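Local coordinates for hypothetical protein (Clostridium sporogenes ATCC 15579, PDB 4QRK), which is of unknown function but is thought to take part in cell adhesion, and folds as a right-handed beta-helix, at residues E13-E18 with P59-E64; A22-L27 with P102-L107; K35-G40 with E92-L97; D117-N122 with D136-G141; G167-A172 with S203-I208. All blocks are in the same frame, centred on the assembly; numbering follows the deposited sequence. Where two conformers were deposited one is given.

Contact 1: residues E13-E18 with P59-E64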
# COMPACT_ATOMS: atom_id res chain seq x y z
N GLU A 13 -21.37 1.83 0.92
CA GLU A 13 -21.43 0.61 1.71
C GLU A 13 -20.32 0.59 2.71
O GLU A 13 -19.22 1.07 2.42
CB GLU A 13 -21.16 -0.63 0.85
CG GLU A 13 -22.01 -0.78 -0.36
CD GLU A 13 -21.59 -1.96 -1.21
OE1 GLU A 13 -20.40 -2.34 -1.19
OE2 GLU A 13 -22.48 -2.52 -1.90
N ILE A 14 -20.63 0.00 3.85
CA ILE A 14 -19.64 -0.30 4.87
C ILE A 14 -19.46 -1.82 4.94
O ILE A 14 -20.44 -2.58 4.84
CB ILE A 14 -20.07 0.21 6.25
CG1 ILE A 14 -20.40 1.70 6.21
CG2 ILE A 14 -19.00 -0.06 7.27
CD1 ILE A 14 -19.26 2.58 5.86
N LYS A 15 -18.23 -2.25 5.13
CA LYS A 15 -17.93 -3.67 5.32
C LYS A 15 -17.04 -3.74 6.52
O LYS A 15 -16.12 -2.95 6.65
CB LYS A 15 -17.23 -4.22 4.09
CG LYS A 15 -18.12 -4.10 2.83
CD LYS A 15 -17.58 -4.90 1.65
CE LYS A 15 -18.40 -4.69 0.36
NZ LYS A 15 -19.75 -5.29 0.50
N ILE A 16 -17.33 -4.68 7.40
CA ILE A 16 -16.57 -4.86 8.62
C ILE A 16 -16.22 -6.34 8.71
O ILE A 16 -17.08 -7.19 8.55
CB ILE A 16 -17.40 -4.48 9.83
CG1 ILE A 16 -17.63 -2.98 9.86
CG2 ILE A 16 -16.72 -4.94 11.12
CD1 ILE A 16 -18.74 -2.57 10.76
N VAL A 17 -14.96 -6.62 8.98
CA VAL A 17 -14.48 -7.99 9.06
C VAL A 17 -13.93 -8.27 10.47
O VAL A 17 -13.08 -7.54 10.95
CB VAL A 17 -13.39 -8.24 8.02
CG1 VAL A 17 -12.83 -9.65 8.16
CG2 VAL A 17 -13.96 -7.98 6.62
N GLU A 18 -14.45 -9.31 11.14
CA GLU A 18 -13.93 -9.72 12.46
C GLU A 18 -12.85 -10.78 12.28
O GLU A 18 -12.89 -11.53 11.32
CB GLU A 18 -15.03 -10.33 13.34
CG GLU A 18 -16.33 -9.56 13.36
CD GLU A 18 -16.69 -9.09 14.73
OE1 GLU A 18 -15.77 -8.80 15.53
OE2 GLU A 18 -17.90 -9.01 15.02
N PRO A 59 -17.65 -3.63 -5.03
CA PRO A 59 -16.51 -4.43 -4.57
C PRO A 59 -16.95 -5.82 -4.13
O PRO A 59 -18.07 -6.02 -3.60
CB PRO A 59 -15.97 -3.65 -3.35
CG PRO A 59 -16.77 -2.45 -3.22
CD PRO A 59 -17.99 -2.55 -4.09
N GLU A 60 -16.08 -6.79 -4.38
CA GLU A 60 -16.29 -8.20 -3.97
C GLU A 60 -15.32 -8.54 -2.82
O GLU A 60 -14.08 -8.42 -2.95
CB GLU A 60 -16.04 -9.15 -5.18
CG GLU A 60 -16.84 -8.84 -6.51
CD GLU A 60 -16.11 -9.25 -7.83
OE1 GLU A 60 -15.06 -8.66 -8.18
OE2 GLU A 60 -16.59 -10.14 -8.56
N ILE A 61 -15.84 -8.96 -1.69
CA ILE A 61 -14.99 -9.31 -0.56
C ILE A 61 -15.02 -10.81 -0.31
O ILE A 61 -16.06 -11.43 -0.35
CB ILE A 61 -15.43 -8.65 0.73
CG1 ILE A 61 -15.34 -7.13 0.60
CG2 ILE A 61 -14.55 -9.13 1.89
CD1 ILE A 61 -14.83 -6.43 1.88
N LYS A 62 -13.85 -11.38 -0.06
CA LYS A 62 -13.72 -12.77 0.30
C LYS A 62 -12.86 -12.83 1.54
O LYS A 62 -11.80 -12.23 1.57
CB LYS A 62 -13.07 -13.55 -0.83
CG LYS A 62 -12.79 -15.01 -0.48
CD LYS A 62 -12.28 -15.79 -1.68
CE LYS A 62 -11.54 -17.03 -1.24
NZ LYS A 62 -11.02 -17.81 -2.41
N TYR A 63 -13.31 -13.54 2.58
CA TYR A 63 -12.46 -13.71 3.76
C TYR A 63 -12.48 -15.15 4.25
O TYR A 63 -13.55 -15.68 4.50
CB TYR A 63 -12.92 -12.80 4.88
CG TYR A 63 -12.10 -12.93 6.14
CD1 TYR A 63 -10.79 -12.51 6.15
CD2 TYR A 63 -12.63 -13.43 7.31
CE1 TYR A 63 -10.02 -12.60 7.23
CE2 TYR A 63 -11.83 -13.54 8.46
CZ TYR A 63 -10.53 -13.11 8.41
OH TYR A 63 -9.66 -13.18 9.48
N GLU A 64 -11.31 -15.78 4.37
CA GLU A 64 -11.25 -17.10 5.00
C GLU A 64 -10.06 -17.15 5.91
O GLU A 64 -9.06 -16.48 5.69
CB GLU A 64 -11.20 -18.24 3.98
CG GLU A 64 -10.15 -18.11 2.93
CD GLU A 64 -10.26 -19.16 1.82
OE1 GLU A 64 -10.52 -20.33 2.15
OE2 GLU A 64 -10.08 -18.83 0.63
O HOH W 1 -20.05 -4.93 -2.19
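Val17 and Tyr63 make the clearest apolar contact between the two segments, a CH-pi interaction in which one methyl sits over one face of the ring. Val17 CG1 lies 3.8 Å from the centroid of the Tyr63 ring and only 7° off its normal. It gets there because CG1 is anti to the backbone N (chi1 177°). Two residues earlier, the aliphatic part of Lys15 slides past Ile61 in the opposite direction; the modelled carbons are too close there, so the exact spacing is doubtful. Leu72 of strand 69-75 touches Val17, Ile61 and Tyr63 and completes this apolar group.

No direct hydrogen bond joins the segments, as befits strands 11-17 and 60-66, which run almost the same way but are outermost strands of two different sheets of the beta-helix. A water does the polar work. It donates to Glu13 OE1 at 2.8 Å and to Pro59 O at 2.7 Å, and accepts from Lys15 NZ at 2.7 Å. Lys15 NZ also forms a salt bridge of 3.5 Å to Glu13 OE1, whereas Glu13 OE2 turns to Tyr52 and Lys58. The Tyr63 hydroxyl bonds to Pro19 O.

The chemistry implies that side chains and one bridging water, rather than backbone pairing, bring these two sheet margins together, with charge at one end and a methyl-on-ring contact at the other.

Contact 2: residues A22-L27 with P102-L107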
# COMPACT_ATOMS: atom_id res chain seq x y z
N ALA A 22 -8.14 -15.54 13.24
CA ALA A 22 -6.91 -15.22 12.53
C ALA A 22 -5.89 -14.60 13.51
O ALA A 22 -6.24 -13.84 14.40
CB ALA A 22 -7.20 -14.26 11.37
N GLU A 23 -4.62 -14.93 13.30
CA GLU A 23 -3.55 -14.37 14.09
C GLU A 23 -2.61 -13.62 13.18
O GLU A 23 -1.66 -13.02 13.64
CB GLU A 23 -2.81 -15.49 14.82
CG GLU A 23 -3.74 -16.25 15.76
CD GLU A 23 -3.02 -17.31 16.56
OE1 GLU A 23 -2.02 -17.88 16.05
OE2 GLU A 23 -3.48 -17.57 17.70
N LYS A 24 -2.86 -13.69 11.88
CA LYS A 24 -2.16 -12.85 10.94
C LYS A 24 -3.18 -12.42 9.86
O LYS A 24 -4.11 -13.17 9.56
CB LYS A 24 -0.95 -13.59 10.35
CG LYS A 24 -0.23 -12.80 9.22
CD LYS A 24 0.77 -13.63 8.42
CE LYS A 24 2.21 -13.33 8.83
NZ LYS A 24 3.19 -14.09 8.01
N THR A 25 -3.06 -11.19 9.36
CA THR A 25 -3.89 -10.72 8.23
C THR A 25 -3.05 -10.73 6.95
O THR A 25 -1.94 -10.19 6.91
CB THR A 25 -4.35 -9.26 8.43
OG1 THR A 25 -5.22 -9.18 9.55
CG2 THR A 25 -5.12 -8.77 7.21
N LYS A 26 -3.60 -11.33 5.90
CA LYS A 26 -3.03 -11.23 4.55
C LYS A 26 -4.07 -10.54 3.67
O LYS A 26 -5.07 -11.13 3.29
CB LYS A 26 -2.68 -12.60 4.00
CG LYS A 26 -1.53 -13.29 4.71
CD LYS A 26 -1.00 -14.49 3.90
CE LYS A 26 0.29 -15.07 4.49
NZ LYS A 26 0.97 -16.01 3.55
N LEU A 27 -3.85 -9.26 3.41
CA LEU A 27 -4.80 -8.42 2.70
C LEU A 27 -4.38 -8.36 1.24
O LEU A 27 -3.21 -8.09 0.91
CB LEU A 27 -4.85 -7.02 3.31
CG LEU A 27 -5.74 -5.96 2.66
CD1 LEU A 27 -7.15 -6.38 2.74
CD2 LEU A 27 -5.56 -4.57 3.31
N PRO A 102 -0.23 -9.01 13.13
CA PRO A 102 0.77 -9.05 12.06
C PRO A 102 0.10 -9.02 10.69
O PRO A 102 -0.81 -9.81 10.48
CB PRO A 102 1.45 -10.42 12.28
CG PRO A 102 1.30 -10.67 13.73
CD PRO A 102 -0.04 -10.12 14.09
N THR A 103 0.56 -8.15 9.79
CA THR A 103 -0.15 -7.86 8.54
C THR A 103 0.76 -7.84 7.32
O THR A 103 1.83 -7.25 7.34
CB THR A 103 -0.85 -6.48 8.64
OG1 THR A 103 -1.83 -6.52 9.68
CG2 THR A 103 -1.56 -6.12 7.35
N GLU A 104 0.32 -8.51 6.26
CA GLU A 104 0.94 -8.44 4.94
C GLU A 104 -0.09 -7.86 4.02
O GLU A 104 -1.28 -8.16 4.17
CB GLU A 104 1.30 -9.84 4.47
CG GLU A 104 2.40 -10.48 5.28
CD GLU A 104 2.68 -11.91 4.81
OE1 GLU A 104 2.16 -12.30 3.74
OE2 GLU A 104 3.42 -12.63 5.53
N ILE A 105 0.35 -7.00 3.12
CA ILE A 105 -0.57 -6.29 2.21
C ILE A 105 -0.05 -6.42 0.80
O ILE A 105 1.11 -6.16 0.55
CB ILE A 105 -0.73 -4.78 2.57
CG1 ILE A 105 -1.27 -4.62 3.98
CG2 ILE A 105 -1.71 -4.10 1.63
CD1 ILE A 105 -1.22 -3.19 4.50
N LYS A 106 -0.91 -6.86 -0.10
CA LYS A 106 -0.60 -6.90 -1.49
C LYS A 106 -1.65 -6.10 -2.24
O LYS A 106 -2.85 -6.27 -2.03
CB LYS A 106 -0.56 -8.34 -1.99
CG LYS A 106 -0.27 -8.41 -3.47
CD LYS A 106 -0.38 -9.81 -4.06
CE LYS A 106 0.22 -9.82 -5.48
NZ LYS A 106 -0.25 -8.66 -6.32
N LEU A 107 -1.17 -5.19 -3.07
CA LEU A 107 -2.02 -4.29 -3.84
C LEU A 107 -1.70 -4.30 -5.33
O LEU A 107 -0.56 -4.06 -5.72
CB LEU A 107 -1.84 -2.86 -3.35
CG LEU A 107 -1.80 -2.72 -1.83
CD1 LEU A 107 -1.53 -1.31 -1.44
CD2 LEU A 107 -3.13 -3.10 -1.30
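Thr25 and Leu27 pair with Thr103 and Ile105 as neighbouring parallel strands of the beta-helix, and the two faces of this pairing differ sharply in character. The axes of strands 24-27 and 103-107 run 4° apart, and the backbones are joined by four bonds that alternate in the manner of parallel sheet: Thr25 N to Pro102 O (2.9 Å), Glu104 N to Thr25 O, Leu27 N to Glu104 O, and Lys106 N to Leu27 O (2.8 Å).

The tight side is the one bearing Thr25, Thr103, Leu27 and Ile105, all buried. Leu27 CD2 meets Ile105 CG2 at 4.2 Å, and Thr25 CB lies 3.9 Å from Thr103 OG1, a hydroxyl that is itself bonded to Ile101 O. Leu72 and Leu126, on the adjoining strands, touch Leu27 and Ile105 respectively, so the apolar row carries on beyond the pair.

The opposite face is looser and more polar. There Glu104 lies between two lysines of the other strand, and the three form a salt-bridge network. Lys26 runs beside Glu104 and points the same way; its methylene CE is 3.4 Å from Glu104 OE1, while the ion pair from Lys26 NZ to that oxygen is long. Lys24 crosses Glu104 obliquely, its chain bent at chi3 (-103°), which turns CE toward the carboxylate. Lys24 NZ bonds to Glu104 OE2 at 2.9 Å, as a salt bridge, arriving from above the carboxylate, 41° out of its plane.

Contact 3: residues K35-G40 with E92-L97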
# COMPACT_ATOMS: atom_id res chain seq x y z
N LYS A 35 -9.69 5.98 -6.20
CA LYS A 35 -8.94 6.43 -5.03
C LYS A 35 -9.03 5.37 -3.94
O LYS A 35 -10.11 4.92 -3.56
CB LYS A 35 -9.47 7.77 -4.52
CG LYS A 35 -9.30 8.93 -5.52
CD LYS A 35 -10.05 10.17 -5.05
CE LYS A 35 -9.63 11.42 -5.81
NZ LYS A 35 -10.15 11.44 -7.22
N LEU A 36 -7.88 4.93 -3.49
CA LEU A 36 -7.80 3.95 -2.42
C LEU A 36 -7.03 4.57 -1.26
O LEU A 36 -5.88 4.96 -1.44
CB LEU A 36 -7.05 2.71 -2.92
CG LEU A 36 -6.60 1.68 -1.90
CD1 LEU A 36 -7.74 1.15 -1.10
CD2 LEU A 36 -5.89 0.52 -2.63
N ASN A 37 -7.65 4.58 -0.07
CA ASN A 37 -7.07 5.15 1.14
C ASN A 37 -7.08 4.14 2.27
O ASN A 37 -8.10 3.53 2.57
CB ASN A 37 -7.85 6.36 1.59
CG ASN A 37 -7.88 7.46 0.56
OD1 ASN A 37 -6.84 7.87 -0.02
ND2 ASN A 37 -9.07 7.95 0.31
N ILE A 38 -5.92 3.91 2.85
CA ILE A 38 -5.78 2.93 3.92
C ILE A 38 -5.11 3.57 5.11
O ILE A 38 -4.12 4.33 4.97
CB ILE A 38 -4.94 1.72 3.51
CG1 ILE A 38 -5.54 1.06 2.25
CG2 ILE A 38 -4.85 0.74 4.67
CD1 ILE A 38 -4.72 -0.16 1.80
N SER A 39 -5.65 3.25 6.28
CA SER A 39 -5.08 3.70 7.55
C SER A 39 -5.19 2.63 8.60
O SER A 39 -5.79 1.57 8.37
CB SER A 39 -5.82 4.92 8.06
OG SER A 39 -7.11 4.57 8.53
N GLY A 40 -4.65 2.92 9.78
CA GLY A 40 -5.00 2.13 10.96
C GLY A 40 -6.33 2.62 11.58
O GLY A 40 -7.26 3.05 10.87
N GLU A 92 -14.18 4.92 -4.77
CA GLU A 92 -13.34 5.21 -3.62
C GLU A 92 -13.48 4.12 -2.55
O GLU A 92 -14.59 3.73 -2.18
CB GLU A 92 -13.70 6.60 -3.05
CG GLU A 92 -12.79 7.12 -1.93
CD GLU A 92 -13.29 8.46 -1.34
OE1 GLU A 92 -12.97 9.52 -1.93
OE2 GLU A 92 -14.02 8.46 -0.32
N TRP A 93 -12.32 3.65 -2.07
CA TRP A 93 -12.25 2.70 -0.99
C TRP A 93 -11.47 3.33 0.16
O TRP A 93 -10.31 3.76 0.02
CB TRP A 93 -11.54 1.40 -1.42
CG TRP A 93 -12.20 0.57 -2.48
CD1 TRP A 93 -13.33 0.85 -3.21
CD2 TRP A 93 -11.71 -0.69 -2.96
NE1 TRP A 93 -13.58 -0.17 -4.11
CE2 TRP A 93 -12.58 -1.11 -3.99
CE3 TRP A 93 -10.62 -1.49 -2.61
CZ2 TRP A 93 -12.40 -2.32 -4.66
CZ3 TRP A 93 -10.43 -2.67 -3.29
CH2 TRP A 93 -11.31 -3.08 -4.31
N ASN A 94 -12.11 3.38 1.30
CA ASN A 94 -11.47 3.94 2.49
C ASN A 94 -11.43 2.88 3.54
O ASN A 94 -12.47 2.47 4.04
CB ASN A 94 -12.27 5.13 2.98
CG ASN A 94 -12.42 6.18 1.92
OD1 ASN A 94 -11.46 6.84 1.58
ND2 ASN A 94 -13.61 6.31 1.36
N ILE A 95 -10.24 2.38 3.84
CA ILE A 95 -10.06 1.18 4.65
C ILE A 95 -9.33 1.47 5.96
O ILE A 95 -8.29 2.14 5.94
CB ILE A 95 -9.28 0.13 3.83
CG1 ILE A 95 -10.15 -0.33 2.63
CG2 ILE A 95 -8.87 -1.06 4.70
CD1 ILE A 95 -9.43 -1.23 1.68
N ASN A 96 -9.90 1.01 7.08
CA ASN A 96 -9.21 1.10 8.38
C ASN A 96 -8.78 -0.30 8.78
O ASN A 96 -9.59 -1.25 8.75
CB ASN A 96 -10.08 1.67 9.54
CG ASN A 96 -10.67 3.04 9.30
OD1 ASN A 96 -11.80 3.30 9.75
ND2 ASN A 96 -9.94 3.94 8.66
N LEU A 97 -7.53 -0.44 9.21
CA LEU A 97 -6.95 -1.74 9.55
C LEU A 97 -6.56 -1.84 11.03
O LEU A 97 -6.19 -0.86 11.67
CB LEU A 97 -5.68 -1.99 8.71
CG LEU A 97 -5.87 -2.22 7.21
CD1 LEU A 97 -4.51 -2.49 6.56
CD2 LEU A 97 -6.84 -3.34 6.97
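Leu36 CD1 is the hub of the apolar side, lying 3.8 Å from Trp93 CB and 4.0 Å from Ile95 CD1. Next along, Ile38 lies beside Ile95, both pointing the same way, and Ile38 CG2 touches Leu97 CD1 at 3.8 Å. Leu29 of strand 24-32, in the other sheet, packs on Ile38 and Ile95, while the Trp93 ring is paired edge-to-face with those of Phe31 and Phe50.

Strands 35-42 and 91-98 are parallel neighbours in one mixed sheet of the right-handed beta-helix, with this row turned to its interior. Five backbone hydrogen bonds join them, among them Ile95 N to Asn37 O at 2.7 Å.

On the outward face, Asn37 and Asn94 lie side by side, their amides nearly coplanar at 21°. Asn37 ND2 donates to Asn94 OD1 at 2.9 Å, almost straight (175°). A further bond from Asn94 ND2 to Glu92 OE2 is doubtful, since Glu92 has two conformers. At the far end Ser39 OG is gripped twice: it accepts from Asn96 ND2 at 2.9 Å, tilted 25° from that amide's plane, and donates to Gly40 O at 2.8 Å.

Contact 4: residues D117-N122 with D136-G141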
# COMPACT_ATOMS: atom_id res chain seq x y z
N ASP A 117 -1.44 5.27 5.30
CA ASP A 117 -0.70 5.43 6.52
C ASP A 117 -0.58 4.09 7.14
O ASP A 117 -1.55 3.58 7.70
CB ASP A 117 -1.40 6.35 7.50
CG ASP A 117 -0.61 6.50 8.81
OD1 ASP A 117 0.59 6.15 8.84
OD2 ASP A 117 -1.19 6.93 9.82
N LEU A 118 0.62 3.52 7.07
CA LEU A 118 0.86 2.21 7.65
C LEU A 118 1.82 2.31 8.83
O LEU A 118 2.34 1.32 9.30
CB LEU A 118 1.45 1.25 6.61
CG LEU A 118 0.65 1.04 5.32
CD1 LEU A 118 1.40 0.20 4.30
CD2 LEU A 118 -0.78 0.48 5.57
N SER A 119 2.01 3.51 9.34
CA SER A 119 2.95 3.73 10.45
C SER A 119 2.47 3.12 11.74
O SER A 119 3.27 2.89 12.60
CB SER A 119 3.20 5.21 10.67
OG SER A 119 1.99 5.89 10.96
N LYS A 120 1.19 2.81 11.87
CA LYS A 120 0.68 2.23 13.12
C LYS A 120 0.34 0.76 13.00
O LYS A 120 -0.14 0.17 13.94
CB LYS A 120 -0.55 3.01 13.59
CG LYS A 120 -0.18 4.45 13.93
CD LYS A 120 -1.32 5.16 14.53
CE LYS A 120 -0.88 6.38 15.27
NZ LYS A 120 -2.08 7.04 15.87
N ILE A 121 0.57 0.20 11.83
CA ILE A 121 0.23 -1.20 11.56
C ILE A 121 1.43 -2.05 11.94
O ILE A 121 2.57 -1.62 11.76
CB ILE A 121 -0.02 -1.36 10.05
CG1 ILE A 121 -1.13 -0.42 9.58
CG2 ILE A 121 -0.35 -2.78 9.63
CD1 ILE A 121 -2.40 -0.58 10.32
N ASN A 122 1.17 -3.25 12.41
CA ASN A 122 2.19 -4.26 12.66
C ASN A 122 2.56 -4.90 11.33
O ASN A 122 2.24 -6.04 11.05
CB ASN A 122 1.65 -5.31 13.61
CG ASN A 122 2.72 -6.28 14.12
OD1 ASN A 122 3.91 -6.14 13.84
ND2 ASN A 122 2.28 -7.27 14.88
N ASP A 136 1.37 7.24 -2.36
CA ASP A 136 1.93 8.01 -1.21
C ASP A 136 1.77 7.16 0.03
O ASP A 136 0.63 6.85 0.43
CB ASP A 136 1.20 9.35 -0.99
CG ASP A 136 1.43 10.34 -2.11
OD1 ASP A 136 0.70 10.28 -3.13
OD2 ASP A 136 2.31 11.22 -1.96
N LEU A 137 2.89 6.77 0.64
CA LEU A 137 2.89 5.79 1.70
C LEU A 137 3.70 6.24 2.86
O LEU A 137 4.87 6.65 2.70
CB LEU A 137 3.57 4.50 1.23
CG LEU A 137 2.95 3.55 0.26
CD1 LEU A 137 3.98 2.48 -0.09
CD2 LEU A 137 1.75 2.95 0.93
N ASP A 138 3.08 6.19 4.03
CA ASP A 138 3.77 6.45 5.27
C ASP A 138 4.05 5.11 5.88
O ASP A 138 3.17 4.41 6.36
CB ASP A 138 2.95 7.32 6.21
CG ASP A 138 3.74 7.74 7.44
OD1 ASP A 138 4.68 7.00 7.84
OD2 ASP A 138 3.41 8.81 8.00
N ILE A 139 5.31 4.72 5.83
CA ILE A 139 5.74 3.51 6.51
C ILE A 139 6.84 3.88 7.48
O ILE A 139 7.89 3.26 7.52
CB ILE A 139 6.20 2.41 5.53
CG1 ILE A 139 7.09 2.99 4.46
CG2 ILE A 139 5.02 1.82 4.80
CD1 ILE A 139 7.85 1.91 3.68
N SER A 140 6.55 4.87 8.31
CA SER A 140 7.55 5.44 9.22
C SER A 140 7.37 4.94 10.67
O SER A 140 7.85 5.53 11.61
CB SER A 140 7.49 6.99 9.16
OG SER A 140 6.27 7.51 9.73
N GLY A 141 6.68 3.83 10.83
CA GLY A 141 6.52 3.24 12.14
C GLY A 141 7.82 2.66 12.74
O GLY A 141 8.81 2.38 12.05
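Twin Asx turns, begun by Asp117 and Asp138 on adjacent parallel strands, lead the chain out of one sheet of the beta-helix at the same corner of two successive coils. Asp117 and Asp138 lie side by side, pointing the same way, with CG anti to the backbone N in each. Asp117 OD1 takes two donors from Ser119, the hydroxyl OG at 2.6 Å through its syn lone pair and the backbone N at 3.0 Å from above the carboxylate plane. Asp138 OD1 takes OG of Ser140 through its syn lone pair too, but Ser140 N meets it nearly along the C-O axis.

Between the corners, Leu118 N donates to Asp138 O at 2.8 Å, the single hydrogen bond across the contact. On the interior side, Leu118 CD1 rests 4.0 Å from Ile139 CG2, and both side chains touch Leu123. Ser119 CB lies 3.7 Å from Asp138 OD1, and Ser119 O comes within 3.3 Å of Gly141 CA, a CA-H...O contact. Tyr143 OH bonds to Leu118 O.

Setting the two carboxylates side by side, with Asp117 OD1 4.0 Å from Asp138 OD2, probably carries an electrostatic cost. The serine donors, and a salt bridge from Lys220 to Asp138 OD2, probably offset it.

Contact 5: residues G167-A172 with S203-I208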
# COMPACT_ATOMS: atom_id res chain seq x y z
N GLY A 167 16.67 0.94 10.93
CA GLY A 167 17.44 0.94 9.70
C GLY A 167 16.57 0.75 8.48
O GLY A 167 15.65 -0.07 8.45
N VAL A 168 16.89 1.52 7.46
CA VAL A 168 16.24 1.46 6.17
C VAL A 168 17.27 1.41 5.04
O VAL A 168 18.27 2.15 5.02
CB VAL A 168 15.33 2.72 6.00
CG1 VAL A 168 14.67 2.73 4.68
CG2 VAL A 168 14.28 2.77 7.07
N LYS A 169 17.03 0.50 4.10
CA LYS A 169 17.78 0.46 2.86
C LYS A 169 16.81 0.40 1.72
O LYS A 169 15.91 -0.44 1.73
CB LYS A 169 18.71 -0.77 2.84
CG LYS A 169 19.57 -0.92 1.61
CD LYS A 169 20.54 -2.06 1.87
CE LYS A 169 21.52 -2.34 0.76
NZ LYS A 169 22.62 -3.24 1.26
N ILE A 170 17.01 1.29 0.74
CA ILE A 170 16.10 1.43 -0.41
C ILE A 170 16.88 1.25 -1.69
O ILE A 170 17.87 1.95 -1.93
CB ILE A 170 15.47 2.83 -0.50
CG1 ILE A 170 14.77 3.20 0.80
CG2 ILE A 170 14.44 2.90 -1.69
CD1 ILE A 170 15.49 4.25 1.55
N LYS A 171 16.46 0.30 -2.50
CA LYS A 171 16.93 0.24 -3.88
C LYS A 171 15.90 0.93 -4.74
O LYS A 171 14.76 0.50 -4.82
CB LYS A 171 17.18 -1.21 -4.31
CG LYS A 171 17.67 -1.36 -5.76
CD LYS A 171 18.02 -2.82 -6.07
CE LYS A 171 18.79 -2.95 -7.39
NZ LYS A 171 19.52 -4.26 -7.51
N ALA A 172 16.28 2.05 -5.36
CA ALA A 172 15.32 2.84 -6.14
C ALA A 172 15.79 2.95 -7.57
O ALA A 172 16.86 3.52 -7.85
CB ALA A 172 15.13 4.21 -5.55
N SER A 203 14.97 -3.91 10.47
CA SER A 203 15.16 -3.05 9.32
C SER A 203 14.02 -3.13 8.31
O SER A 203 13.29 -4.11 8.28
CB SER A 203 16.49 -3.40 8.64
OG SER A 203 16.32 -4.59 7.91
N ILE A 204 13.88 -2.07 7.50
CA ILE A 204 12.99 -2.08 6.34
C ILE A 204 13.83 -2.13 5.08
O ILE A 204 14.70 -1.27 4.86
CB ILE A 204 12.07 -0.83 6.26
CG1 ILE A 204 11.58 -0.46 7.64
CG2 ILE A 204 10.92 -1.11 5.27
CD1 ILE A 204 10.49 0.67 7.71
N GLU A 205 13.60 -3.16 4.27
CA GLU A 205 14.27 -3.31 2.99
C GLU A 205 13.24 -2.88 1.97
O GLU A 205 12.15 -3.44 1.93
CB GLU A 205 14.67 -4.78 2.72
CG GLU A 205 15.73 -5.37 3.71
CD GLU A 205 17.15 -4.94 3.44
OE1 GLU A 205 17.42 -4.34 2.37
OE2 GLU A 205 18.01 -5.22 4.30
N VAL A 206 13.57 -1.88 1.18
CA VAL A 206 12.59 -1.32 0.24
C VAL A 206 13.13 -1.39 -1.18
O VAL A 206 14.24 -0.92 -1.45
CB VAL A 206 12.27 0.16 0.61
CG1 VAL A 206 11.18 0.68 -0.26
CG2 VAL A 206 11.83 0.28 2.05
N ASN A 207 12.38 -2.02 -2.06
CA ASN A 207 12.65 -1.96 -3.48
C ASN A 207 11.56 -1.13 -4.17
O ASN A 207 10.38 -1.41 -4.00
CB ASN A 207 12.74 -3.38 -4.03
CG ASN A 207 13.98 -4.10 -3.54
OD1 ASN A 207 13.98 -4.72 -2.48
ND2 ASN A 207 15.05 -4.01 -4.31
N ILE A 208 11.96 -0.09 -4.90
CA ILE A 208 10.99 0.77 -5.61
C ILE A 208 11.42 0.88 -7.05
O ILE A 208 12.59 1.18 -7.32
CB ILE A 208 10.94 2.23 -5.08
CG1 ILE A 208 10.76 2.26 -3.56
CG2 ILE A 208 9.73 2.98 -5.71
CD1 ILE A 208 10.77 3.65 -2.96
O HOH W 2 16.69 -2.92 -0.18
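Ile170, with CG1 anti to the carbonyl carbon (chi1 -55°) and CG2 anti to the backbone N, sets its two branches beside Val206 and Ile208 of the neighbouring strand. CG1 meets Val206 CB at 3.9 Å and CG2 meets Ile208 CD1 at 4.0 Å. This is the inward face of a parallel pair in the beta-helix, where residues of like kind stack in register. Val168 CG2 against Ile204 CG1, at 4.2 Å, continues the row, and Leu162 of the other sheet packs on Val168, Ile170 and Val206.

Five alternating backbone hydrogen bonds fasten strands 167-174 and 203-210, from Ile204 N to Gly167 O through to Ile208 N to Lys171 O; Lys171 N to Val206 O, at 2.7 Å, is the shortest.

The outward face is polar. Lys169 and Glu205 lie side by side, but their charged ends do not meet: the lysine runs on extended, while the glutamate bends at chi2 (-78°), which turns CD back. Its OE1 lies against methylenes, 3.8 Å from Lys169 CB, and its OE2 bonds to Tyr197. A water lies beside this pair, 3.0 Å from Glu205 OE1 and 3.2 Å from Lys169 O.

How the contacts relate
From the N terminus, strand 11-17 opens contact 1, which closes at strand 60-66 and brings together the margins of the two sheets. Before it closes, strands 24-32 and 35-42 begin contacts 2 and 3, so contact 1 crosses both. Strand 91-98 then completes contact 3 and strand 103-110 completes contact 2; the loop of contact 3 thus lies wholly within that of contact 2, one in each sheet, and their side chains meet in the interior through Leu97. Contact 4 follows in series, joining one corner of two successive coils, bonded to contact 3 through Asp117 and to contact 2 through Asn122. Contact 5 comes last, toward the other end of the beta-helix, touching contact 4 where Ile204 meets Ile139.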